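Local coordinates for protein putative isomerase (Streptomyces coelicolor A3, PDB 2OQH) that probably works as an enolase-superfamily enzyme of the mandelate racemase type, perhaps dehydrating D-glucarate, at residues E253-A258 with E288-G293; A282-C287 with L292-H297. All blocks are in the same frame, centred on the assembly; numbering follows the deposited sequence.

Contact 1: E253-A258 with E288-G293; sequences EDFAPA and ETFGLG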
loop_
_atom_site.group_PDB
_atom_site.type_symbol
_atom_site.label_atom_id
_atom_site.label_comp_id
_atom_site.label_asym_id
_atom_site.label_seq_id
_atom_site.Cartn_x
_atom_site.Cartn_y
_atom_site.Cartn_z
ATOM N N GLU A 253 2.807 4.570 -17.586
ATOM C CA GLU A 253 2.240 4.498 -18.929
ATOM C C GLU A 253 0.738 4.783 -18.909
ATOM O O GLU A 253 0.159 5.125 -19.938
ATOM C CB GLU A 253 2.492 3.128 -19.566
ATOM C CG GLU A 253 3.935 2.905 -19.980
ATOM C CD GLU A 253 4.778 2.215 -18.911
ATOM O OE1 GLU A 253 4.548 2.430 -17.701
ATOM O OE2 GLU A 253 5.696 1.457 -19.299
ATOM N N ASP A 254 0.122 4.643 -17.734
ATOM C CA ASP A 254 -1.313 4.892 -17.563
ATOM C C ASP A 254 -1.613 6.341 -17.195
ATOM O O ASP A 254 -2.735 6.808 -17.358
ATOM C CB ASP A 254 -1.896 4.046 -16.432
ATOM C CG ASP A 254 -1.843 2.565 -16.703
ATOM O OD1 ASP A 254 -1.724 2.155 -17.878
ATOM O OD2 ASP A 254 -1.942 1.809 -15.714
ATOM N N PHE A 255 -0.609 7.044 -16.682
ATOM C CA PHE A 255 -0.810 8.408 -16.226
ATOM C C PHE A 255 -1.309 9.434 -17.243
ATOM O O PHE A 255 -2.358 10.035 -17.042
ATOM C CB PHE A 255 0.462 8.939 -15.574
ATOM C CG PHE A 255 0.213 10.084 -14.641
ATOM C CD1 PHE A 255 -0.146 9.851 -13.318
ATOM C CD2 PHE A 255 0.300 11.400 -15.097
ATOM C CE1 PHE A 255 -0.420 10.914 -12.449
ATOM C CE2 PHE A 255 0.027 12.475 -14.242
ATOM C CZ PHE A 255 -0.333 12.230 -12.912
ATOM N N ALA A 256 -0.548 9.651 -18.312
ATOM C CA ALA A 256 -0.926 10.619 -19.337
ATOM C C ALA A 256 -2.344 10.366 -19.851
ATOM O O ALA A 256 -3.168 11.277 -19.875
ATOM C CB ALA A 256 0.072 10.586 -20.486
ATOM N N PRO A 257 -2.646 9.127 -20.272
ATOM C CA PRO A 257 -4.000 8.854 -20.763
ATOM C C PRO A 257 -5.073 9.176 -19.708
ATOM O O PRO A 257 -6.094 9.780 -20.021
ATOM C CB PRO A 257 -3.946 7.368 -21.105
ATOM C CG PRO A 257 -2.518 7.178 -21.515
ATOM C CD PRO A 257 -1.781 7.947 -20.451
ATOM N N ALA A 258 -4.834 8.780 -18.460
ATOM C CA ALA A 258 -5.796 9.040 -17.390
ATOM C C ALA A 258 -6.029 10.540 -17.194
ATOM O O ALA A 258 -7.148 10.970 -16.916
ATOM C CB ALA A 258 -5.316 8.417 -16.081
ATOM N N GLU A 288 0.984 16.304 -7.528
ATOM C CA GLU A 288 0.960 17.719 -7.180
ATOM C C GLU A 288 0.851 18.570 -8.442
ATOM O O GLU A 288 0.133 19.566 -8.466
ATOM C CB GLU A 288 2.220 18.106 -6.405
ATOM C CG GLU A 288 2.404 17.336 -5.108
ATOM C CD GLU A 288 3.551 17.875 -4.275
ATOM O OE1 GLU A 288 4.622 18.160 -4.851
ATOM O OE2 GLU A 288 3.385 18.005 -3.045
ATOM N N THR A 289 1.563 18.169 -9.489
ATOM C CA THR A 289 1.548 18.904 -10.749
ATOM C C THR A 289 0.151 18.926 -11.353
ATOM O O THR A 289 -0.282 19.933 -11.910
ATOM C CB THR A 289 2.519 18.273 -11.774
ATOM O OG1 THR A 289 3.858 18.360 -11.275
ATOM C CG2 THR A 289 2.433 18.997 -13.127
ATOM N N PHE A 290 -0.569 17.821 -11.222
ATOM C CA PHE A 290 -1.902 17.743 -11.793
ATOM C C PHE A 290 -3.033 17.949 -10.812
ATOM O O PHE A 290 -4.184 17.644 -11.114
ATOM C CB PHE A 290 -2.061 16.411 -12.512
ATOM C CG PHE A 290 -1.423 16.397 -13.871
ATOM C CD1 PHE A 290 -2.142 16.818 -14.992
ATOM C CD2 PHE A 290 -0.097 16.005 -14.032
ATOM C CE1 PHE A 290 -1.535 16.870 -16.262
ATOM C CE2 PHE A 290 0.519 16.053 -15.296
ATOM C CZ PHE A 290 -0.214 16.484 -16.410
ATOM N N GLY A 291 -2.705 18.484 -9.643
ATOM C CA GLY A 291 -3.722 18.733 -8.639
ATOM C C GLY A 291 -4.518 17.501 -8.249
ATOM O O GLY A 291 -5.740 17.551 -8.138
ATOM N N LEU A 292 -3.825 16.387 -8.050
ATOM C CA LEU A 292 -4.481 15.153 -7.652
ATOM C C LEU A 292 -4.163 14.864 -6.200
ATOM O O LEU A 292 -3.088 15.210 -5.719
ATOM C CB LEU A 292 -3.972 13.972 -8.481
ATOM C CG LEU A 292 -4.085 13.999 -10.001
ATOM C CD1 LEU A 292 -3.517 12.699 -10.544
ATOM C CD2 LEU A 292 -5.543 14.186 -10.422
ATOM N N GLY A 293 -5.100 14.245 -5.496
ATOM C CA GLY A 293 -4.826 13.866 -4.131
ATOM C C GLY A 293 -4.023 12.582 -4.265
ATOM O O GLY A 293 -3.952 12.011 -5.359
#
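Two phenylalanine rings carry most of this small contact. Phe255, on helix 252-260, turns the rim of its ring to the face of Phe290 in an offset edge-to-face pair, with the ring centroids 5.5 Å apart and the planes inclined at 69°. The closest point is Phe255 CE2 to Phe290 CD2, 3.5 Å, and CD2 lies near the plane of the Phe255 ring. Such a pairing sets the slightly positive C-H rim of one ring against the electron-rich face of the other. The CA atoms of the two residues are 10.4 Å apart, a gap that long, flat side chains can bridge. In Phe255, CG is anti to the backbone N (chi1 -158°), which carries the ring out from its helix until its far end reaches the other segment.

The aliphatic packing comes from Leu292, whose side chain meets that of Phe255 from the opposite direction. One methyl does the touching: Leu292 CD1 is 4.0 Å from Phe255 CZ. The branched apolar end of a leucine can meet several apolar neighbours at once, here Phe255 together with Ile267 and Met259. Phe255 is buried, touching Ile267 and meeting His286 edge-to-face, whereas Phe290 is exposed and marks the margin of the contact.

The backbone that presents Phe290 and Leu292 is a helix end. Phe290 is the first residue to leave helical angles, and Gly291 follows with positive phi (56°), a conformation that glycine adopts readily because it lacks a CB. Leu292 N bonds to Cys287 O, and Gly291 N weakly to Glu288 O: a Schellman motif with Gly291 as C-prime, turning the chain toward strand 293-296 and packing against helix 252-260, an earlier helix outside the TIM barrel.

Contact 2: A282-C287 with L292-H297; sequences ALAAHC and LGMNLH
Met294, modelled as selenomethionine, reaches from strand 293-296 onto helix 277-289 and forms the apolar centre of this contact. With all three torsions near 180°, its side chain is a straight arm laid across to the helix. The selenium sits against Ala284, with SE 3.5 Å from Ala284 CA and close to CB as well; a residue as small as alanine lets the heavy atom come up to the helix backbone. Beyond it, the terminal methyl meets Leu283 obliquely, Met294 CE lying 3.8 Å from Leu283 CG. A flexible, unbranched methionine can thus touch two successive helix residues.

One turn farther along the helix, Cys287 fills the narrowing angle between helix and strand. Its SG is 4.0 Å from Met294 CB, and its CB is equally far from Leu292 CB. Cysteine is compact enough for this place, where the CA atoms of Cys287 and Leu292 are 4.7 Å apart.

At the polar edge, Leu292 N donates to Cys287 O over 2.7 Å, almost straight at 176°, with the donor tilted 23° from the carbonyl plane. This is the 6→1 bond of the Schellman motif, and it holds Leu292 close to the helix end just before the strand. On another side of the helix, His286 folds back so that ND1 donates a hydrogen bond to Ala282 O, 3.0 Å, from above the carbonyl plane and not along a lone pair; that oxygen also accepts from His286 N.

Helix and strand run nearly antiparallel, at 155°, with their axes 8.5 Å apart. The strand pairs in parallel with strand 266-269 through Gly293 and Asn295, Leu319 also packs on Met294, the His286 ring meets Phe252, and Leu296 packs on His309 and Val313 of helix 303-315.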
loop_
_atom_site.group_PDB
_atom_site.type_symbol
_atom_site.label_atom_id
_atom_site.label_comp_id
_atom_site.label_asym_id
_atom_site.label_seq_id
_atom_site.Cartn_x
_atom_site.Cartn_y
_atom_site.Cartn_z
ATOM N N ALA A 282 8.282 9.938 -7.337
ATOM C CA ALA A 282 8.009 10.524 -8.645
ATOM C C ALA A 282 6.500 10.724 -8.805
ATOM O O ALA A 282 6.037 11.793 -9.212
ATOM C CB ALA A 282 8.534 9.611 -9.744
ATOM N N LEU A 283 5.740 9.687 -8.472
ATOM C CA LEU A 283 4.291 9.741 -8.574
ATOM C C LEU A 283 3.724 10.879 -7.728
ATOM O O LEU A 283 2.765 11.547 -8.130
ATOM C CB LEU A 283 3.687 8.401 -8.144
ATOM C CG LEU A 283 2.165 8.243 -8.209
ATOM C CD1 LEU A 283 1.631 8.740 -9.550
ATOM C CD2 LEU A 283 1.811 6.773 -7.993
ATOM N N ALA A 284 4.317 11.104 -6.559
ATOM C CA ALA A 284 3.862 12.173 -5.678
ATOM C C ALA A 284 4.029 13.503 -6.409
ATOM O O ALA A 284 3.159 14.375 -6.354
ATOM C CB ALA A 284 4.671 12.170 -4.385
ATOM N N ALA A 285 5.155 13.650 -7.099
ATOM C CA ALA A 285 5.410 14.870 -7.853
ATOM C C ALA A 285 4.330 15.027 -8.930
ATOM O O ALA A 285 3.755 16.103 -9.091
ATOM C CB ALA A 285 6.799 14.808 -8.497
ATOM N N HIS A 286 4.062 13.944 -9.661
ATOM C CA HIS A 286 3.044 13.955 -10.712
ATOM C C HIS A 286 1.685 14.392 -10.168
ATOM O O HIS A 286 0.973 15.172 -10.802
ATOM C CB HIS A 286 2.899 12.567 -11.351
ATOM C CG HIS A 286 3.960 12.239 -12.362
ATOM N ND1 HIS A 286 5.300 12.180 -12.050
ATOM C CD2 HIS A 286 3.864 11.901 -13.671
ATOM C CE1 HIS A 286 5.984 11.816 -13.121
ATOM N NE2 HIS A 286 5.137 11.640 -14.119
ATOM N N CYS A 287 1.315 13.882 -8.999
ATOM C CA CYS A 287 0.031 14.241 -8.408
ATOM C C CYS A 287 -0.082 15.729 -8.069
ATOM O O CYS A 287 -1.132 16.341 -8.284
ATOM C CB CYS A 287 -0.231 13.409 -7.156
ATOM S SG CYS A 287 -0.559 11.681 -7.501
ATOM N N LEU A 292 -3.825 16.387 -8.050
ATOM C CA LEU A 292 -4.481 15.153 -7.652
ATOM C C LEU A 292 -4.163 14.864 -6.200
ATOM O O LEU A 292 -3.088 15.210 -5.719
ATOM C CB LEU A 292 -3.972 13.972 -8.481
ATOM C CG LEU A 292 -4.085 13.999 -10.001
ATOM C CD1 LEU A 292 -3.517 12.699 -10.544
ATOM C CD2 LEU A 292 -5.543 14.186 -10.422
ATOM N N GLY A 293 -5.100 14.245 -5.496
ATOM C CA GLY A 293 -4.826 13.866 -4.131
ATOM C C GLY A 293 -4.023 12.582 -4.265
ATOM O O GLY A 293 -3.952 12.011 -5.359
HETATM N N MSE A 294 -3.400 12.129 -3.184
HETATM C CA MSE A 294 -2.628 10.888 -3.216
HETATM C C MSE A 294 -2.664 10.230 -1.847
HETATM O O MSE A 294 -2.770 10.900 -0.827
HETATM C CB MSE A 294 -1.161 11.142 -3.598
HETATM C CG MSE A 294 -0.311 9.862 -3.635
HETATM SE SE MSE A 294 1.595 10.126 -3.957
HETATM C CE MSE A 294 2.053 8.303 -4.426
ATOM N N ASN A 295 -2.578 8.909 -1.837
ATOM C CA ASN A 295 -2.571 8.152 -0.592
ATOM C C ASN A 295 -1.818 6.877 -0.934
ATOM O O ASN A 295 -1.432 6.685 -2.085
ATOM C CB ASN A 295 -4.009 7.838 -0.166
ATOM C CG ASN A 295 -4.135 7.543 1.321
ATOM O OD1 ASN A 295 -3.189 7.734 2.096
ATOM N ND2 ASN A 295 -5.318 7.087 1.731
ATOM N N LEU A 296 -1.584 6.013 0.046
ATOM C CA LEU A 296 -0.904 4.764 -0.247
ATOM C C LEU A 296 -1.854 3.591 -0.098
ATOM O O LEU A 296 -2.699 3.562 0.799
ATOM C CB LEU A 296 0.314 4.564 0.657
ATOM C CG LEU A 296 1.517 5.486 0.429
ATOM C CD1 LEU A 296 2.672 5.018 1.299
ATOM C CD2 LEU A 296 1.921 5.483 -1.047
ATOM N N HIS A 297 -1.719 2.634 -1.004
ATOM C CA HIS A 297 -2.533 1.431 -1.004
ATOM C C HIS A 297 -1.745 0.337 -0.296
ATOM O O HIS A 297 -0.522 0.291 -0.392
ATOM C CB HIS A 297 -2.830 1.016 -2.446
ATOM C CG HIS A 297 -3.432 -0.347 -2.578
ATOM N ND1 HIS A 297 -2.682 -1.469 -2.863
ATOM C CD2 HIS A 297 -4.714 -0.767 -2.481
ATOM C CE1 HIS A 297 -3.479 -2.520 -2.940
ATOM N NE2 HIS A 297 -4.718 -2.119 -2.712
#

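In the fold
Contacts 1 and 2 lie side by side, their centres about 8 Å apart, within the TIM-barrel domain and on the same side of the chain's centre. Along the chain, helix 252-260 comes first, then strand 266-269, the short helix 271-274, helix 277-289 and strand 293-296. Contact 1 joins helix 252-260 to the C-terminal end of helix 277-289 and the turn after it; contact 2 lays helix 277-289 on the strand that follows it. They share Leu292 and Gly293, and they touch directly where Phe255 CZ is 3.6 Å from His286 CB. Together they place two neighbouring helices on the outside of the barrel, over the parallel-paired strands 266-269 and 293-296.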